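Local coordinates for SusD homolog (PDB 3IV0), which probably binds sugars at the bacterial outer membrane as a SusD-like protein, its own glycan ligand being unknown, at residues V288-Y302 / K327-I341. Sequence-based numbering, arbitrary orientation. Where two conformers were deposited one is given.
With EDO (1,2-ethanediol), chain F.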
# COMPACT_ATOMS: atom_id res chain seq x y z
N VAL A 288 9.03 -14.35 3.99
CA VAL A 288 8.31 -15.58 3.63
C VAL A 288 9.14 -16.47 2.72
O VAL A 288 8.61 -17.40 2.12
CB VAL A 288 6.95 -15.29 2.96
CG1 VAL A 288 6.05 -14.59 3.98
CG2 VAL A 288 7.12 -14.48 1.72
N SER A 289 10.44 -16.24 2.65
CA SER A 289 11.35 -17.04 1.81
C SER A 289 12.45 -17.65 2.64
O SER A 289 12.84 -17.09 3.67
CB SER A 289 12.01 -16.14 0.75
OG SER A 289 11.04 -15.56 -0.11
N TYR A 290 12.97 -18.79 2.20
CA TYR A 290 14.13 -19.39 2.86
C TYR A 290 15.16 -19.97 1.90
O TYR A 290 16.35 -19.85 2.16
CB TYR A 290 13.69 -20.46 3.89
CG TYR A 290 13.15 -21.75 3.30
CD1 TYR A 290 11.80 -21.89 2.98
CD2 TYR A 290 13.98 -22.83 3.06
CE1 TYR A 290 11.31 -23.04 2.43
CE2 TYR A 290 13.49 -24.00 2.50
CZ TYR A 290 12.17 -24.10 2.19
OH TYR A 290 11.66 -25.25 1.64
N SER A 291 14.71 -20.61 0.83
CA SER A 291 15.63 -21.44 0.05
C SER A 291 16.66 -20.59 -0.69
O SER A 291 17.82 -20.98 -0.87
CB SER A 291 14.85 -22.34 -0.91
OG SER A 291 14.13 -21.61 -1.88
N CYS A 292 16.27 -19.39 -1.09
CA CYS A 292 17.19 -18.48 -1.78
C CYS A 292 17.97 -17.56 -0.84
O CYS A 292 18.83 -16.80 -1.28
CB CYS A 292 16.42 -17.65 -2.80
SG CYS A 292 15.07 -16.67 -2.05
N LEU A 293 17.68 -17.64 0.47
CA LEU A 293 18.33 -16.80 1.48
C LEU A 293 19.27 -17.60 2.37
O LEU A 293 19.79 -17.08 3.36
CB LEU A 293 17.25 -16.12 2.37
CG LEU A 293 16.26 -15.15 1.72
CD1 LEU A 293 15.27 -14.62 2.75
CD2 LEU A 293 17.01 -14.01 1.02
N ASN A 294 19.59 -18.84 2.02
CA ASN A 294 20.49 -19.63 2.88
C ASN A 294 19.96 -19.76 4.32
O ASN A 294 20.74 -19.62 5.26
CB ASN A 294 21.90 -19.00 2.96
CG ASN A 294 22.52 -18.74 1.60
OD1 ASN A 294 23.01 -17.64 1.33
ND2 ASN A 294 22.53 -19.75 0.74
N LYS A 295 18.64 -19.95 4.50
CA LYS A 295 18.09 -20.08 5.84
C LYS A 295 17.41 -21.41 5.83
O LYS A 295 17.03 -21.90 4.77
CB LYS A 295 17.03 -19.01 6.12
CG LYS A 295 17.59 -17.65 6.33
CD LYS A 295 16.67 -16.84 7.25
CE LYS A 295 15.43 -16.35 6.54
NZ LYS A 295 14.64 -15.37 7.38
N SER A 296 17.18 -21.99 7.01
CA SER A 296 16.51 -23.25 7.09
C SER A 296 14.98 -23.10 7.03
O SER A 296 14.28 -24.03 6.67
CB SER A 296 16.90 -23.97 8.39
OG SER A 296 18.30 -24.24 8.42
N MSE A 297 14.47 -21.94 7.45
CA MSE A 297 13.02 -21.68 7.43
C MSE A 297 12.81 -20.16 7.36
O MSE A 297 13.68 -19.40 7.78
CB MSE A 297 12.30 -22.26 8.67
CG MSE A 297 12.72 -21.63 10.01
SE MSE A 297 12.61 -22.82 11.59
CE MSE A 297 13.69 -21.75 12.76
N PRO A 298 11.67 -19.72 6.81
CA PRO A 298 11.37 -18.28 6.79
C PRO A 298 10.98 -17.73 8.14
O PRO A 298 10.89 -18.45 9.11
CB PRO A 298 10.18 -18.17 5.85
CG PRO A 298 9.97 -19.49 5.24
CD PRO A 298 10.59 -20.50 6.19
N LEU A 299 10.67 -16.44 8.19
CA LEU A 299 10.16 -15.85 9.41
C LEU A 299 8.79 -16.40 9.80
O LEU A 299 8.52 -16.68 10.97
CB LEU A 299 10.08 -14.32 9.24
CG LEU A 299 9.56 -13.55 10.45
CD1 LEU A 299 10.63 -13.51 11.51
CD2 LEU A 299 9.19 -12.10 10.05
N PHE A 300 7.88 -16.51 8.83
CA PHE A 300 6.53 -16.97 9.09
C PHE A 300 5.91 -17.64 7.88
O PHE A 300 6.42 -17.55 6.78
CB PHE A 300 5.60 -15.84 9.61
CG PHE A 300 5.34 -14.72 8.62
CD1 PHE A 300 4.38 -14.84 7.61
CD2 PHE A 300 6.02 -13.53 8.73
CE1 PHE A 300 4.12 -13.80 6.73
CE2 PHE A 300 5.77 -12.49 7.83
CZ PHE A 300 4.82 -12.62 6.85
N CYS A 301 4.80 -18.31 8.13
CA CYS A 301 4.01 -18.89 7.07
C CYS A 301 2.52 -18.67 7.30
O CYS A 301 2.07 -18.46 8.41
CB CYS A 301 4.30 -20.39 6.91
SG CYS A 301 3.85 -21.44 8.31
N TYR A 302 1.78 -18.78 6.20
CA TYR A 302 0.33 -18.69 6.20
C TYR A 302 -0.30 -20.04 6.48
O TYR A 302 0.20 -21.07 6.00
CB TYR A 302 -0.15 -18.23 4.82
CG TYR A 302 0.02 -16.73 4.61
CD1 TYR A 302 1.25 -16.22 4.23
CD2 TYR A 302 -1.01 -15.86 4.87
CE1 TYR A 302 1.42 -14.86 4.05
CE2 TYR A 302 -0.83 -14.47 4.69
CZ TYR A 302 0.38 -14.01 4.28
OH TYR A 302 0.59 -12.66 4.10
N LYS A 327 4.23 -26.89 -1.13
CA LYS A 327 3.69 -27.05 0.21
C LYS A 327 2.68 -25.97 0.58
O LYS A 327 2.34 -25.78 1.73
CB LYS A 327 4.83 -27.06 1.23
CG LYS A 327 5.84 -28.17 0.98
CD LYS A 327 7.18 -27.90 1.65
CE LYS A 327 8.11 -27.03 0.79
NZ LYS A 327 9.04 -27.84 -0.06
N ILE A 328 2.16 -25.30 -0.45
CA ILE A 328 1.15 -24.24 -0.25
C ILE A 328 0.08 -24.56 0.80
O ILE A 328 -0.25 -23.71 1.64
CB ILE A 328 0.49 -23.88 -1.58
CG1 ILE A 328 -0.53 -22.74 -1.41
CG2 ILE A 328 -0.15 -25.13 -2.26
CD1 ILE A 328 -1.14 -22.33 -2.73
N TYR A 329 -0.48 -25.77 0.80
CA TYR A 329 -1.57 -26.10 1.70
C TYR A 329 -1.15 -26.74 3.02
O TYR A 329 -2.02 -27.05 3.83
CB TYR A 329 -2.61 -27.00 1.00
CG TYR A 329 -3.16 -26.48 -0.32
CD1 TYR A 329 -3.71 -25.19 -0.42
CD2 TYR A 329 -3.14 -27.25 -1.46
CE1 TYR A 329 -4.24 -24.74 -1.61
CE2 TYR A 329 -3.66 -26.80 -2.65
CZ TYR A 329 -4.23 -25.52 -2.71
OH TYR A 329 -4.73 -25.12 -3.93
N SER A 330 0.15 -26.91 3.23
CA SER A 330 0.63 -27.58 4.43
C SER A 330 0.12 -26.91 5.68
O SER A 330 0.05 -25.67 5.77
CB SER A 330 2.16 -27.62 4.47
OG SER A 330 2.59 -28.21 5.69
N THR A 331 -0.26 -27.72 6.65
CA THR A 331 -0.72 -27.21 7.93
C THR A 331 0.41 -27.26 8.95
O THR A 331 0.22 -26.93 10.12
CB THR A 331 -1.95 -27.95 8.45
OG1 THR A 331 -1.65 -29.35 8.55
CG2 THR A 331 -3.15 -27.76 7.54
N SER A 332 1.60 -27.65 8.51
CA SER A 332 2.78 -27.64 9.38
C SER A 332 3.28 -26.22 9.63
O SER A 332 3.38 -25.40 8.71
CB SER A 332 3.91 -28.48 8.77
OG SER A 332 5.12 -28.30 9.48
N VAL A 333 3.59 -25.94 10.90
CA VAL A 333 4.36 -24.75 11.25
C VAL A 333 5.72 -25.15 11.79
O VAL A 333 6.35 -24.41 12.55
CB VAL A 333 3.63 -23.88 12.28
CG1 VAL A 333 4.53 -22.73 12.72
CG2 VAL A 333 2.35 -23.36 11.69
N SER A 334 6.19 -26.32 11.34
CA SER A 334 7.46 -26.88 11.79
C SER A 334 8.66 -26.41 11.01
O SER A 334 8.68 -26.41 9.78
CB SER A 334 7.41 -28.41 11.72
OG SER A 334 6.25 -28.91 12.36
N SER A 335 9.67 -25.99 11.76
CA SER A 335 11.05 -25.88 11.32
C SER A 335 11.50 -26.92 10.29
O SER A 335 12.21 -26.60 9.34
CB SER A 335 11.90 -26.11 12.57
OG SER A 335 11.38 -27.24 13.28
N SER A 336 11.14 -28.17 10.53
CA SER A 336 11.57 -29.26 9.66
C SER A 336 10.85 -29.30 8.31
O SER A 336 11.33 -29.93 7.37
CB SER A 336 11.36 -30.59 10.39
OG SER A 336 9.98 -30.81 10.60
N ALA A 337 9.70 -28.64 8.20
CA ALA A 337 8.92 -28.70 6.97
C ALA A 337 8.43 -27.30 6.62
O ALA A 337 7.24 -27.03 6.68
CB ALA A 337 7.75 -29.61 7.15
N PRO A 338 9.36 -26.43 6.26
CA PRO A 338 8.93 -25.06 5.96
C PRO A 338 8.26 -24.89 4.62
O PRO A 338 8.41 -25.73 3.75
CB PRO A 338 10.24 -24.30 5.98
CG PRO A 338 11.25 -25.29 5.51
CD PRO A 338 10.81 -26.58 6.15
N LYS A 339 7.55 -23.78 4.43
CA LYS A 339 7.01 -23.46 3.12
C LYS A 339 7.26 -21.99 2.83
O LYS A 339 7.43 -21.20 3.76
CB LYS A 339 5.54 -23.77 3.01
CG LYS A 339 4.67 -23.03 3.95
CD LYS A 339 3.25 -23.55 3.76
CE LYS A 339 2.26 -22.90 4.66
NZ LYS A 339 0.85 -23.37 4.34
N GLU A 340 7.37 -21.67 1.56
CA GLU A 340 7.73 -20.31 1.16
C GLU A 340 6.86 -19.81 0.04
O GLU A 340 6.22 -20.57 -0.68
CB GLU A 340 9.19 -20.22 0.79
CG GLU A 340 9.63 -21.10 -0.35
CD GLU A 340 11.13 -21.08 -0.58
OE1 GLU A 340 11.86 -20.27 0.05
OE2 GLU A 340 11.59 -21.91 -1.42
N ILE A 341 6.83 -18.48 -0.09
CA ILE A 341 6.12 -17.80 -1.16
C ILE A 341 7.16 -17.20 -2.10
O ILE A 341 8.05 -16.49 -1.62
CB ILE A 341 5.24 -16.69 -0.56
CG1 ILE A 341 4.14 -17.34 0.26
CG2 ILE A 341 4.69 -15.79 -1.65
CD1 ILE A 341 3.29 -16.36 1.09
C1 EDO F . 14.59 -11.45 6.34
O1 EDO F . 15.05 -12.77 6.34
C2 EDO F . 13.75 -10.98 7.53
O2 EDO F . 13.07 -12.05 8.17
O HOH W 1 10.38 -24.35 -1.44
O HOH W 2 5.98 -18.79 4.19
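The carboxylate of E340 takes three hydrogen bonds from Y290 and S291, at the start of a turn closed by L293 N to Y290 O. OE1 takes two backbone amides, Y290 N at 2.8 Å, met nearly along the C-O axis, and S291 N at 3.0 Å, on the syn side but tilted 22° out of the carboxylate plane. OE2 receives S291 OG at 2.6 Å through its syn lone pair, and a water donates to it as well. The same carboxylate lies stacked on the Y290 ring, the planes 28° apart, while P338 CG packs over the opposite face as a CH-pi contact, 3.9 Å from the ring centroid. Were this glutamate an alanine, both amides and the S291 hydroxyl would probably lose their shared acceptor, and the tyrosine its stacked carboxylate. Next door, I341 N bonds to V288 O, and I341 CD1 packs against Y302. K339, extended beyond CG (chi2 -176°), runs past C301 CB to bring NZ to the carbonyls of I328 and S330, with a weak third bond to Y302 O. Further out, D325 accepts from E340 N. C301, in strand 300-302, pairs with T56 of antiparallel strand 55-57; loop 327-341 packs against this two-stranded sheet in a helix-rich SusD-family fold.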